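Side-chain contacts in xyloglucan-specific endo-beta-1,4-glucanase BoGH5A (Bacteroides ovatus, PDB 3ZMR), which cleaves the beta-1,4-glucan backbone of xyloglucan internally, with retention of configuration, to release xyloglucan oligosaccharides: residues Q12-L17 with Q26-D31; T74-A79 with D84-V89; S47-G52 with Q56-T61; E42-S47 with V89-Y94. One frame throughout, in Å; residues are numbered along the deposited sequence.

Interaction 1 of 4, residues Q12-L17 with Q26-D31; sequences QEYRNL and QTIQID. With EDO (1,2-ethanediol), chain I.
Tyr-14 OH, poised above the strand that carries Ile-28 and Gln-29, has two partners lying in the plane of its ring. One is water 1, 2.6 Å from Tyr-14 OH; the other is O1 of a 1,2-ethanediol molecule, most likely a crystallisation additive, whose exact separation is doubtful because it is implausibly short. The water also donates to Gln-29 OE1 over 3.2 Å, making a solvent bridge from phenol to amide. The ring itself rests on the strand. Ile-28 CB makes a CH-pi contact over one face, 3.9 Å from the Tyr-14 ring centroid and 23° off the normal, and Gln-29 N stands over the same face. Glu-13 CG covers the opposite face. Strand 16-19 belongs to one sheet of the N-terminal beta-sandwich and strand 24-31 to the other, so the contact spans the two layers. With Ile-28 CG1 set between the backbone N and the carbonyl carbon (chi1 71°), CG2 falls beside the N, 3.5 Å from Tyr-14 CD1. Trimming the tyrosine to an alanine would probably uncover Ile-28 CB and leave the water bridge to Gln-29 without its phenol end. Leu-17 CD2 touches Gln-26 OE1 at 3.8 Å, the amide's NE2 being hydrogen-bonded to Glu-18 O.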
loop_
_atom_site.group_PDB
_atom_site.type_symbol
_atom_site.label_atom_id
_atom_site.label_comp_id
_atom_site.label_asym_id
_atom_site.label_seq_id
_atom_site.Cartn_x
_atom_site.Cartn_y
_atom_site.Cartn_z
ATOM N N GLN A 12 31.853 -13.191 28.156
ATOM C CA GLN A 12 32.535 -12.566 26.994
ATOM C C GLN A 12 31.652 -12.544 25.741
ATOM O O GLN A 12 31.675 -11.570 24.974
ATOM C CB GLN A 12 33.894 -13.238 26.696
ATOM C CG GLN A 12 34.707 -12.523 25.619
ATOM C CD GLN A 12 35.080 -11.088 25.986
ATOM O OE1 GLN A 12 35.408 -10.789 27.139
ATOM N NE2 GLN A 12 35.060 -10.202 24.995
ATOM N N GLU A 13 30.862 -13.598 25.555
ATOM C CA GLU A 13 29.925 -13.695 24.425
ATOM C C GLU A 13 28.935 -12.519 24.350
ATOM O O GLU A 13 28.365 -12.250 23.294
ATOM C CB GLU A 13 29.137 -15.014 24.478
ATOM C CG GLU A 13 28.216 -15.138 25.686
ATOM C CD GLU A 13 27.624 -16.518 25.845
ATOM O OE1 GLU A 13 26.767 -16.890 25.017
ATOM O OE2 GLU A 13 28.018 -17.231 26.800
ATOM N N TYR A 14 28.716 -11.840 25.475
ATOM C CA TYR A 14 27.775 -10.702 25.517
ATOM C C TYR A 14 28.418 -9.316 25.434
ATOM O O TYR A 14 27.712 -8.319 25.490
ATOM C CB TYR A 14 26.896 -10.755 26.780
ATOM C CG TYR A 14 26.111 -12.029 26.957
ATOM C CD1 TYR A 14 25.286 -12.506 25.945
ATOM C CD2 TYR A 14 26.212 -12.781 28.130
ATOM C CE1 TYR A 14 24.555 -13.679 26.101
ATOM C CE2 TYR A 14 25.487 -13.962 28.297
ATOM C CZ TYR A 14 24.653 -14.402 27.282
ATOM O OH TYR A 14 23.931 -15.555 27.433
ATOM N N ARG A 15 29.740 -9.246 25.241
ATOM C CA ARG A 15 30.469 -7.982 25.367
ATOM C C ARG A 15 30.468 -7.168 24.058
ATOM O O ARG A 15 30.723 -5.952 24.052
ATOM C CB ARG A 15 31.908 -8.244 25.803
ATOM C CG ARG A 15 32.040 -8.948 27.146
ATOM C CD ARG A 15 31.618 -8.066 28.293
ATOM N NE ARG A 15 31.947 -8.665 29.595
ATOM C CZ ARG A 15 32.982 -8.323 30.358
ATOM N NH1 ARG A 15 33.830 -7.373 29.969
ATOM N NH2 ARG A 15 33.163 -8.917 31.534
ATOM N N ASN A 16 30.170 -7.859 22.963
ATOM C CA ASN A 16 30.169 -7.251 21.634
ATOM C C ASN A 16 28.992 -7.776 20.827
ATOM O O ASN A 16 29.077 -8.808 20.173
ATOM C CB ASN A 16 31.492 -7.523 20.909
ATOM C CG ASN A 16 32.679 -6.927 21.644
ATOM O OD1 ASN A 16 32.972 -5.725 21.529
ATOM N ND2 ASN A 16 33.348 -7.754 22.432
ATOM N N LEU A 17 27.886 -7.051 20.917
ATOM C CA LEU A 17 26.639 -7.461 20.274
ATOM C C LEU A 17 26.520 -6.852 18.865
ATOM O O LEU A 17 26.890 -5.686 18.631
ATOM C CB LEU A 17 25.443 -7.008 21.127
ATOM C CG LEU A 17 25.389 -7.515 22.574
ATOM C CD1 LEU A 17 24.195 -6.926 23.308
ATOM C CD2 LEU A 17 25.435 -9.044 22.678
ATOM N N GLN A 26 17.870 -9.206 21.672
ATOM C CA GLN A 26 18.736 -10.284 22.104
ATOM C C GLN A 26 18.717 -10.326 23.625
ATOM O O GLN A 26 18.921 -9.306 24.299
ATOM C CB GLN A 26 20.180 -10.126 21.616
ATOM C CG GLN A 26 20.293 -10.223 20.093
ATOM C CD GLN A 26 21.677 -9.910 19.579
ATOM O OE1 GLN A 26 22.668 -10.059 20.288
ATOM N NE2 GLN A 26 21.749 -9.475 18.338
ATOM N N THR A 27 18.501 -11.533 24.147
ATOM C CA THR A 27 18.559 -11.762 25.590
ATOM C C THR A 27 20.017 -12.051 25.989
ATOM O O THR A 27 20.699 -12.939 25.416
ATOM C CB THR A 27 17.664 -12.931 26.015
ATOM O OG1 THR A 27 16.321 -12.659 25.648
ATOM C CG2 THR A 27 17.722 -13.173 27.514
ATOM N N ILE A 28 20.502 -11.286 26.958
ATOM C CA ILE A 28 21.803 -11.513 27.565
ATOM C C ILE A 28 21.607 -11.867 29.044
ATOM O O ILE A 28 20.497 -11.787 29.573
ATOM C CB ILE A 28 22.758 -10.307 27.372
ATOM C CG1 ILE A 28 22.344 -9.092 28.229
ATOM C CG2 ILE A 28 22.850 -9.991 25.879
ATOM C CD1 ILE A 28 23.357 -7.960 28.186
ATOM N N GLN A 29 22.695 -12.256 29.700
ATOM C CA GLN A 29 22.658 -12.559 31.126
ATOM C C GLN A 29 23.663 -11.703 31.880
ATOM O O GLN A 29 24.828 -11.621 31.517
ATOM C CB GLN A 29 22.877 -14.057 31.389
ATOM C CG GLN A 29 22.566 -14.500 32.815
ATOM C CD GLN A 29 22.690 -15.999 33.006
ATOM O OE1 GLN A 29 23.720 -16.598 32.681
ATOM N NE2 GLN A 29 21.657 -16.615 33.547
ATOM N N ILE A 30 23.180 -11.094 32.949
ATOM C CA ILE A 30 23.986 -10.325 33.897
ATOM C C ILE A 30 24.123 -11.160 35.186
ATOM O O ILE A 30 23.136 -11.562 35.770
ATOM C CB ILE A 30 23.308 -8.981 34.253
ATOM C CG1 ILE A 30 22.963 -8.172 32.992
ATOM C CG2 ILE A 30 24.169 -8.186 35.236
ATOM C CD1 ILE A 30 24.096 -8.008 31.991
ATOM N N ASP A 31 25.352 -11.442 35.609
ATOM C CA ASP A 31 25.606 -12.186 36.849
ATOM C C ASP A 31 26.145 -11.208 37.885
ATOM O O ASP A 31 27.353 -11.058 38.059
ATOM C CB ASP A 31 26.595 -13.321 36.575
ATOM C CG ASP A 31 26.694 -14.327 37.716
ATOM O OD1 ASP A 31 26.057 -14.145 38.766
ATOM O OD2 ASP A 31 27.429 -15.323 37.557
HETATM C C1 EDO I . 20.790 -16.025 26.625
HETATM O O1 EDO I . 22.063 -16.538 26.196
HETATM C C2 EDO I . 19.761 -16.421 25.582
HETATM O O2 EDO I . 19.594 -17.818 25.636
HETATM O O HOH W 1 24.174 -17.009 29.542
#

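Interaction 2 of 4, residues T74-A79 with D84-V89; sequences TVTVSA and DIIINV
Strands 71-78 and 85-91 form an antiparallel beta hairpin of the BACON domain, whose two faces differ. Val-75 opposite Ile-87 and Val-77 opposite Ile-85 are hydrogen-bonded pairs, each closed by two nearly straight N-H...O bonds; Val-77 N to Ile-85 O and Ile-87 N to Val-75 O are both 2.7 Å. These four residues turn their side chains to the buried face. There Val-75 CB lies 4.1 Å from Ile-87 CB, and Val-75 CG2, beside its own backbone N, meets Val-89 CG2 at 3.9 Å. Ile-28 and Ile-30 of strand 24-31 pack against Ile-87 and Val-77 from the other layer of the sandwich.

The face bearing Thr-74, Thr-76, Ile-86 and Asn-88 is the solvent side. Ile-86 is exposed despite being apolar: its CG2 rests against Thr-74 CB at 3.7 Å, and its CG1 lies alongside Thr-76 OG1, the two side chains pointing the same way. Asn-88 ND2 is hydrogen-bonded to Asn-16 OD1 on strand 16-19. Near the turn, Asp-84 spreads its carboxylate between two neighbours, OD2 beside Thr-76 CG2 at 3.7 Å and OD1 probably accepting from water 2 at 2.6 Å, while that water accepts from Ala-79 N at 3.0 Å.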
loop_
_atom_site.group_PDB
_atom_site.type_symbol
_atom_site.label_atom_id
_atom_site.label_comp_id
_atom_site.label_asym_id
_atom_site.label_seq_id
_atom_site.Cartn_x
_atom_site.Cartn_y
_atom_site.Cartn_z
ATOM N N THR A 74 26.817 1.931 23.313
ATOM C CA THR A 74 27.271 1.100 24.432
ATOM C C THR A 74 26.129 0.864 25.412
ATOM O O THR A 74 25.150 1.623 25.462
ATOM C CB THR A 74 28.468 1.711 25.188
ATOM O OG1 THR A 74 28.088 2.985 25.718
ATOM C CG2 THR A 74 29.655 1.868 24.272
ATOM N N VAL A 75 26.270 -0.225 26.152
ATOM C CA VAL A 75 25.416 -0.563 27.287
ATOM C C VAL A 75 26.353 -0.715 28.486
ATOM O O VAL A 75 27.299 -1.524 28.466
ATOM C CB VAL A 75 24.649 -1.885 27.036
ATOM C CG1 VAL A 75 23.810 -2.264 28.248
ATOM C CG2 VAL A 75 23.749 -1.756 25.799
ATOM N N THR A 76 26.084 0.074 29.521
ATOM C CA THR A 76 26.933 0.118 30.705
ATOM C C THR A 76 26.241 -0.518 31.882
ATOM O O THR A 76 25.156 -0.082 32.294
ATOM C CB THR A 76 27.291 1.572 31.032
ATOM O OG1 THR A 76 28.077 2.083 29.958
ATOM C CG2 THR A 76 28.110 1.695 32.341
ATOM N N VAL A 77 26.866 -1.576 32.383
ATOM C CA VAL A 77 26.395 -2.273 33.591
ATOM C C VAL A 77 27.284 -1.853 34.764
ATOM O O VAL A 77 28.506 -1.930 34.683
ATOM C CB VAL A 77 26.447 -3.802 33.422
ATOM C CG1 VAL A 77 25.699 -4.479 34.552
ATOM C CG2 VAL A 77 25.879 -4.219 32.048
ATOM N N SER A 78 26.663 -1.429 35.865
ATOM C CA SER A 78 27.429 -0.918 36.992
ATOM C C SER A 78 26.908 -1.407 38.333
ATOM O O SER A 78 25.742 -1.766 38.469
ATOM C CB SER A 78 27.438 0.606 36.956
ATOM O OG SER A 78 26.142 1.133 37.066
ATOM N N ALA A 79 27.794 -1.412 39.318
ATOM C CA ALA A 79 27.436 -1.800 40.677
ATOM C C ALA A 79 28.416 -1.117 41.619
ATOM O O ALA A 79 29.563 -0.859 41.260
ATOM C CB ALA A 79 27.495 -3.306 40.838
ATOM N N ASP A 84 32.746 -0.885 36.133
ATOM C CA ASP A 84 31.724 -0.943 35.074
ATOM C C ASP A 84 32.077 -1.999 34.038
ATOM O O ASP A 84 33.255 -2.214 33.710
ATOM C CB ASP A 84 31.586 0.377 34.319
ATOM C CG ASP A 84 30.939 1.477 35.122
ATOM O OD1 ASP A 84 30.476 1.261 36.263
ATOM O OD2 ASP A 84 30.892 2.599 34.572
ATOM N N ILE A 85 31.034 -2.639 33.520
ATOM C CA ILE A 85 31.150 -3.490 32.358
ATOM C C ILE A 85 30.441 -2.767 31.221
ATOM O O ILE A 85 29.289 -2.342 31.345
ATOM C CB ILE A 85 30.586 -4.902 32.585
ATOM C CG1 ILE A 85 31.458 -5.628 33.622
ATOM C CG2 ILE A 85 30.516 -5.674 31.260
ATOM C CD1 ILE A 85 30.974 -7.012 34.001
ATOM N N ILE A 86 31.164 -2.595 30.121
ATOM C CA ILE A 86 30.659 -1.782 29.015
ATOM C C ILE A 86 30.611 -2.629 27.756
ATOM O O ILE A 86 31.648 -3.037 27.217
ATOM C CB ILE A 86 31.466 -0.485 28.807
ATOM C CG1 ILE A 86 31.482 0.303 30.131
ATOM C CG2 ILE A 86 30.820 0.329 27.690
ATOM C CD1 ILE A 86 32.298 1.574 30.146
ATOM N N ILE A 87 29.382 -2.907 27.334
ATOM C CA ILE A 87 29.095 -3.758 26.185
ATOM C C ILE A 87 28.989 -2.895 24.919
ATOM O O ILE A 87 28.366 -1.854 24.915
ATOM C CB ILE A 87 27.751 -4.500 26.423
ATOM C CG1 ILE A 87 27.853 -5.437 27.633
ATOM C CG2 ILE A 87 27.280 -5.219 25.157
ATOM C CD1 ILE A 87 26.514 -5.920 28.179
ATOM N N ASN A 88 29.637 -3.347 23.851
ATOM C CA ASN A 88 29.512 -2.705 22.537
ATOM C C ASN A 88 28.268 -3.245 21.816
ATOM O O ASN A 88 28.012 -4.451 21.858
ATOM C CB ASN A 88 30.738 -2.992 21.654
ATOM C CG ASN A 88 32.009 -2.291 22.149
ATOM O OD1 ASN A 88 32.025 -1.079 22.376
ATOM N ND2 ASN A 88 33.074 -3.074 22.327
ATOM N N VAL A 89 27.545 -2.334 21.159
ATOM C CA VAL A 89 26.434 -2.656 20.268
ATOM C C VAL A 89 26.658 -2.017 18.902
ATOM O O VAL A 89 26.846 -0.798 18.792
ATOM C CB VAL A 89 25.085 -2.161 20.843
ATOM C CG1 VAL A 89 23.930 -2.476 19.889
ATOM C CG2 VAL A 89 24.853 -2.799 22.204
HETATM O O HOH W 2 30.293 -0.076 38.463
#

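Interaction 3 of 4, residues S47-G52 with Q56-T61; sequences SSHTIG and QYVNIT
Edge strand 45-47 of the BACON beta-sandwich ends here, where the chain crosses to the other sheet at strand 51-52. Ser-47 and Ile-60 form the one bridge between the segments, an antiparallel non-hydrogen-bonded pair, and Ser-48 then changes the pattern. Its N donates to Asn-59 O over 2.9 Å in the usual way, but the return bond from Asn-59 N, also 2.9 Å, ends on the hydroxyl Ser-48 OG. Tucked over its own backbone (chi1 56°), this oxygen also reaches His-49 ND1 at 2.7 Å, in the plane of the imidazole, which helps to fix the ring's rotation. Ser-47 OG donates to His-49 O over 2.7 Å, onto a lone pair, and touches Val-58 CG1. Gln-56 crosses the ring at about a right angle: CG stands over one face, 4.2 Å from the His-49 centroid, with ring and amide planes 31° apart. A bend at chi2 (65°) folds its chain back, and Gln-56 NE2 donates to Tyr-57 O at 3.2 Å. A leucine in place of His-49 would probably cost Ser-48 OG its ring partner and Gln-56 CG its flat aromatic face. Strand 24-31 pairs with the far side of strand 55-62, Asn-59 OD1 hydrogen-bonded to Thr-27 OG1, while Ser-47 and Val-58 pack onto strand 36-40 of the facing sheet.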
loop_
_atom_site.group_PDB
_atom_site.type_symbol
_atom_site.label_atom_id
_atom_site.label_comp_id
_atom_site.label_asym_id
_atom_site.label_seq_id
_atom_site.Cartn_x
_atom_site.Cartn_y
_atom_site.Cartn_z
ATOM N N SER A 47 17.659 -1.220 27.062
ATOM C CA SER A 47 17.723 -2.334 28.013
ATOM C C SER A 47 16.347 -2.547 28.631
ATOM O O SER A 47 15.653 -1.591 28.986
ATOM C CB SER A 47 18.727 -2.060 29.137
ATOM O OG SER A 47 18.699 -3.077 30.115
ATOM N N SER A 48 15.958 -3.809 28.784
ATOM C CA SER A 48 14.689 -4.134 29.485
ATOM C C SER A 48 14.705 -3.723 30.962
ATOM O O SER A 48 13.650 -3.519 31.586
ATOM C CB SER A 48 14.429 -5.643 29.408
ATOM O OG SER A 48 15.515 -6.366 29.941
ATOM N N HIS A 49 15.919 -3.589 31.510
ATOM C CA HIS A 49 16.141 -3.325 32.945
ATOM C C HIS A 49 17.009 -2.106 33.122
ATOM O O HIS A 49 17.993 -1.933 32.402
ATOM C CB HIS A 49 16.821 -4.516 33.621
ATOM C CG HIS A 49 15.960 -5.731 33.713
ATOM N ND1 HIS A 49 15.667 -6.521 32.620
ATOM C CD2 HIS A 49 15.351 -6.317 34.779
ATOM C CE1 HIS A 49 14.885 -7.521 33.008
ATOM N NE2 HIS A 49 14.700 -7.436 34.317
ATOM N N THR A 50 16.636 -1.275 34.094
ATOM C CA THR A 50 17.471 -0.142 34.542
ATOM C C THR A 50 18.184 -0.498 35.846
ATOM O O THR A 50 19.312 -0.087 36.088
ATOM C CB THR A 50 16.647 1.139 34.776
ATOM O OG1 THR A 50 15.646 0.915 35.778
ATOM C CG2 THR A 50 15.986 1.595 33.517
ATOM N N ILE A 51 17.472 -1.187 36.719
ATOM C CA ILE A 51 18.009 -1.655 37.986
ATOM C C ILE A 51 17.725 -3.157 38.086
ATOM O O ILE A 51 16.694 -3.660 37.592
ATOM C CB ILE A 51 17.432 -0.877 39.179
ATOM C CG1 ILE A 51 18.127 -1.286 40.495
ATOM C CG2 ILE A 51 15.935 -1.071 39.271
ATOM C CD1 ILE A 51 17.934 -0.275 41.609
ATOM N N GLY A 52 18.671 -3.872 38.674
ATOM C CA GLY A 52 18.624 -5.321 38.766
ATOM C C GLY A 52 19.264 -5.878 40.021
ATOM O O GLY A 52 19.918 -5.158 40.779
ATOM N N GLN A 56 20.353 -12.356 36.172
ATOM C CA GLN A 56 19.143 -11.941 35.443
ATOM C C GLN A 56 19.277 -12.019 33.945
ATOM O O GLN A 56 20.290 -11.595 33.382
ATOM C CB GLN A 56 18.853 -10.478 35.796
ATOM C CG GLN A 56 17.587 -9.875 35.209
ATOM C CD GLN A 56 16.350 -10.549 35.758
ATOM O OE1 GLN A 56 16.211 -10.700 36.965
ATOM N NE2 GLN A 56 15.455 -10.956 34.877
ATOM N N TYR A 57 18.220 -12.507 33.286
ATOM C CA TYR A 57 18.100 -12.357 31.835
ATOM C C TYR A 57 17.587 -10.969 31.484
ATOM O O TYR A 57 16.479 -10.563 31.911
ATOM C CB TYR A 57 17.216 -13.433 31.213
ATOM C CG TYR A 57 17.882 -14.786 31.145
ATOM C CD1 TYR A 57 19.112 -14.968 30.485
ATOM C CD2 TYR A 57 17.276 -15.895 31.717
ATOM C CE1 TYR A 57 19.691 -16.211 30.414
ATOM C CE2 TYR A 57 17.860 -17.140 31.631
ATOM C CZ TYR A 57 19.091 -17.280 30.993
ATOM O OH TYR A 57 19.694 -18.533 30.909
ATOM N N VAL A 58 18.402 -10.237 30.715
ATOM C CA VAL A 58 18.128 -8.863 30.341
ATOM C C VAL A 58 18.089 -8.786 28.815
ATOM O O VAL A 58 18.939 -9.366 28.134
ATOM C CB VAL A 58 19.227 -7.895 30.862
ATOM C CG1 VAL A 58 19.028 -6.452 30.371
ATOM C CG2 VAL A 58 19.241 -7.927 32.389
ATOM N N ASN A 59 17.088 -8.087 28.293
ATOM C CA ASN A 59 16.975 -7.885 26.857
ATOM C C ASN A 59 17.603 -6.595 26.395
ATOM O O ASN A 59 17.441 -5.546 27.017
ATOM C CB ASN A 59 15.532 -7.958 26.394
ATOM C CG ASN A 59 15.082 -9.364 26.100
ATOM O OD1 ASN A 59 15.488 -10.335 26.740
ATOM N ND2 ASN A 59 14.214 -9.473 25.128
ATOM N N ILE A 60 18.375 -6.704 25.328
ATOM C CA ILE A 60 18.874 -5.528 24.615
ATOM C C ILE A 60 18.110 -5.467 23.286
ATOM O O ILE A 60 18.132 -6.430 22.512
ATOM C CB ILE A 60 20.403 -5.593 24.378
ATOM C CG1 ILE A 60 21.152 -5.749 25.719
ATOM C CG2 ILE A 60 20.875 -4.348 23.631
ATOM C CD1 ILE A 60 20.903 -4.655 26.755
ATOM N N THR A 61 17.414 -4.351 23.072
ATOM C CA THR A 61 16.513 -4.169 21.940
ATOM C C THR A 61 16.935 -2.945 21.133
ATOM O O THR A 61 17.219 -1.872 21.684
ATOM C CB THR A 61 15.047 -4.019 22.411
ATOM O OG1 THR A 61 14.725 -5.106 23.290
ATOM C CG2 THR A 61 14.063 -4.022 21.218
#

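Interaction 4 of 4, residues E42-S47 with V89-Y94; sequences ESWCKS and VKQSLY
A type I turn from Glu-42 to Cys-45, closed by Cys-45 N to Glu-42 O at 3.1 Å, leads into strand 45-47, whose backbone stays well clear of strand 85-91: the nearest CA atoms, those of Cys-45 and Val-89, are 8.2 Å apart. Side chains alone therefore bridge the gap. At Trp-44 a chi1 of 55° places the indole over the backbone of its own turn, with Glu-42 CB and Cys-45 CB over one and the same face. The benzo part of the ring meets the other strand. Trp-44 CE3 comes within 3.7 Å of Gln-91 OE1, and Trp-44 CZ3 is 4.2 Å from Val-89 CG1; the side chains of Trp-44 and Gln-91 run past one another in opposing senses, ring and amide planes 31° apart. The second branch of the valine, Val-89 CG2, reaches Cys-45 SG at 4.1 Å. Strand 45-47 is an edge of the three-stranded sheet and strand 85-91 lies within the five-stranded one, so this packing fills the interior of the BACON beta-sandwich at one end. Gln-91 brings a polar group into it but is well provided for. Its extended chain carries OE1 to Arg-71 NE and NE2 to the carbonyls Asp-20 O and Glu-63 O. Arg-71 also makes a cation-pi contact with Trp-44, and thus serves both sides of the junction. Beyond Gln-91 the chain runs toward the catalytic barrel, and Tyr-94 OH is hydrogen-bonded to Asn-290 OD1 on helix 275-293.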
loop_
_atom_site.group_PDB
_atom_site.type_symbol
_atom_site.label_atom_id
_atom_site.label_comp_id
_atom_site.label_asym_id
_atom_site.label_seq_id
_atom_site.Cartn_x
_atom_site.Cartn_y
_atom_site.Cartn_z
ATOM N N GLU A 42 22.592 5.460 23.648
ATOM C CA GLU A 42 21.784 5.909 22.504
ATOM C C GLU A 42 20.319 5.494 22.677
ATOM O O GLU A 42 20.037 4.389 23.129
ATOM C CB GLU A 42 22.313 5.341 21.178
ATOM C CG GLU A 42 23.763 5.674 20.856
ATOM C CD GLU A 42 23.999 7.142 20.525
ATOM O OE1 GLU A 42 23.030 7.908 20.308
ATOM O OE2 GLU A 42 25.177 7.524 20.453
ATOM N N SER A 43 19.415 6.377 22.288
ATOM C CA SER A 43 17.976 6.186 22.484
ATOM C C SER A 43 17.417 5.024 21.677
ATOM O O SER A 43 16.396 4.464 22.050
ATOM C CB SER A 43 17.205 7.472 22.156
ATOM O OG SER A 43 17.373 7.846 20.802
ATOM N N TRP A 44 18.102 4.646 20.596
ATOM C CA TRP A 44 17.629 3.526 19.734
ATOM C C TRP A 44 18.031 2.135 20.259
ATOM O O TRP A 44 17.620 1.099 19.725
ATOM C CB TRP A 44 18.124 3.672 18.281
ATOM C CG TRP A 44 19.640 3.820 18.122
ATOM C CD1 TRP A 44 20.334 5.007 18.001
ATOM C CD2 TRP A 44 20.642 2.780 18.104
ATOM N NE1 TRP A 44 21.673 4.767 17.885
ATOM C CE2 TRP A 44 21.903 3.422 17.960
ATOM C CE3 TRP A 44 20.605 1.368 18.175
ATOM C CZ2 TRP A 44 23.103 2.719 17.895
ATOM C CZ3 TRP A 44 21.818 0.658 18.110
ATOM C CH2 TRP A 44 23.051 1.350 17.947
ATOM N N CYS A 45 18.843 2.125 21.300
ATOM C CA CYS A 45 19.287 0.926 21.973
ATOM C C CYS A 45 18.733 0.947 23.402
ATOM O O CYS A 45 19.035 1.840 24.197
ATOM C CB CYS A 45 20.814 0.862 21.980
ATOM S SG CYS A 45 21.492 -0.608 22.771
ATOM N N LYS A 46 17.880 -0.022 23.703
ATOM C CA LYS A 46 17.209 -0.082 25.001
ATOM C C LYS A 46 17.532 -1.366 25.755
ATOM O O LYS A 46 17.646 -2.438 25.182
ATOM C CB LYS A 46 15.688 0.086 24.845
ATOM C CG LYS A 46 15.237 1.506 24.480
ATOM C CD LYS A 46 15.618 2.538 25.540
ATOM C CE LYS A 46 15.200 3.944 25.141
ATOM N NZ LYS A 46 15.913 4.984 25.934
ATOM N N SER A 47 17.659 -1.220 27.062
ATOM C CA SER A 47 17.723 -2.334 28.013
ATOM C C SER A 47 16.347 -2.547 28.631
ATOM O O SER A 47 15.653 -1.591 28.986
ATOM C CB SER A 47 18.727 -2.060 29.137
ATOM O OG SER A 47 18.699 -3.077 30.115
ATOM N N VAL A 89 27.545 -2.334 21.159
ATOM C CA VAL A 89 26.434 -2.656 20.268
ATOM C C VAL A 89 26.658 -2.017 18.902
ATOM O O VAL A 89 26.846 -0.798 18.792
ATOM C CB VAL A 89 25.085 -2.161 20.843
ATOM C CG1 VAL A 89 23.930 -2.476 19.889
ATOM C CG2 VAL A 89 24.853 -2.799 22.204
ATOM N N LYS A 90 26.617 -2.855 17.873
ATOM C CA LYS A 90 26.763 -2.391 16.487
ATOM C C LYS A 90 25.527 -2.857 15.724
ATOM O O LYS A 90 25.154 -4.026 15.782
ATOM C CB LYS A 90 28.011 -2.978 15.830
ATOM C CG LYS A 90 28.258 -2.486 14.403
ATOM C CD LYS A 90 29.522 -3.093 13.803
ATOM C CE LYS A 90 30.771 -2.647 14.532
ATOM N NZ LYS A 90 31.980 -3.294 13.947
ATOM N N GLN A 91 24.926 -1.926 15.002
ATOM C CA GLN A 91 23.774 -2.206 14.152
ATOM C C GLN A 91 24.072 -1.799 12.698
ATOM O O GLN A 91 24.423 -0.660 12.430
ATOM C CB GLN A 91 22.533 -1.489 14.654
ATOM C CG GLN A 91 21.308 -1.875 13.845
ATOM C CD GLN A 91 20.010 -1.252 14.326
ATOM O OE1 GLN A 91 19.986 -0.146 14.882
ATOM N NE2 GLN A 91 18.890 -1.945 14.047
ATOM N N SER A 92 23.895 -2.746 11.780
ATOM C CA SER A 92 24.179 -2.508 10.368
ATOM C C SER A 92 23.109 -1.687 9.671
ATOM O O SER A 92 22.006 -1.491 10.184
ATOM C CB SER A 92 24.485 -3.793 9.612
ATOM O OG SER A 92 23.445 -4.704 9.730
ATOM N N LEU A 93 23.487 -1.144 8.513
ATOM C CA LEU A 93 22.554 -0.446 7.638
ATOM C C LEU A 93 21.669 -1.466 6.911
ATOM O O LEU A 93 21.979 -2.660 6.858
ATOM C CB LEU A 93 23.291 0.481 6.659
ATOM C CG LEU A 93 24.400 -0.064 5.774
ATOM C CD1 LEU A 93 23.875 -0.903 4.633
ATOM C CD2 LEU A 93 25.183 1.112 5.214
ATOM N N TYR A 94 20.581 -0.984 6.323
ATOM C CA TYR A 94 19.662 -1.875 5.586
ATOM C C TYR A 94 20.314 -2.401 4.290
ATOM O O TYR A 94 20.932 -1.634 3.546
ATOM C CB TYR A 94 18.351 -1.153 5.234
ATOM C CG TYR A 94 17.472 -1.860 4.181
ATOM C CD1 TYR A 94 16.575 -2.790 4.569
ATOM C CD2 TYR A 94 17.574 -1.579 2.816
ATOM C CE1 TYR A 94 15.761 -3.438 3.674
ATOM C CE2 TYR A 94 16.778 -2.225 1.876
ATOM C CZ TYR A 94 15.861 -3.170 2.315
ATOM O OH TYR A 94 15.047 -3.841 1.414
#

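All four contacts belong to the N-terminal sandwich, away from the xyloglucan-binding cleft of the TIM barrel, consistent with a domain that does not bind carbohydrate and may serve to distance the catalytic module from the cell surface. Interaction 1 adjoins both sheets: its centre is about 10 Å from that of interaction 2, linked by Leu-17 N to Asn-88 O at 2.8 Å, and about 11 Å from that of interaction 3, linked by Ile-28 N to Val-58 O at 2.7 Å. Interactions 2 and 4 share Val-89, and interactions 3 and 4 share Ser-47. In the core between them, Cys-45 SG lies 3.9 Å from both Val-75 CG2 and Ile-60 CG2.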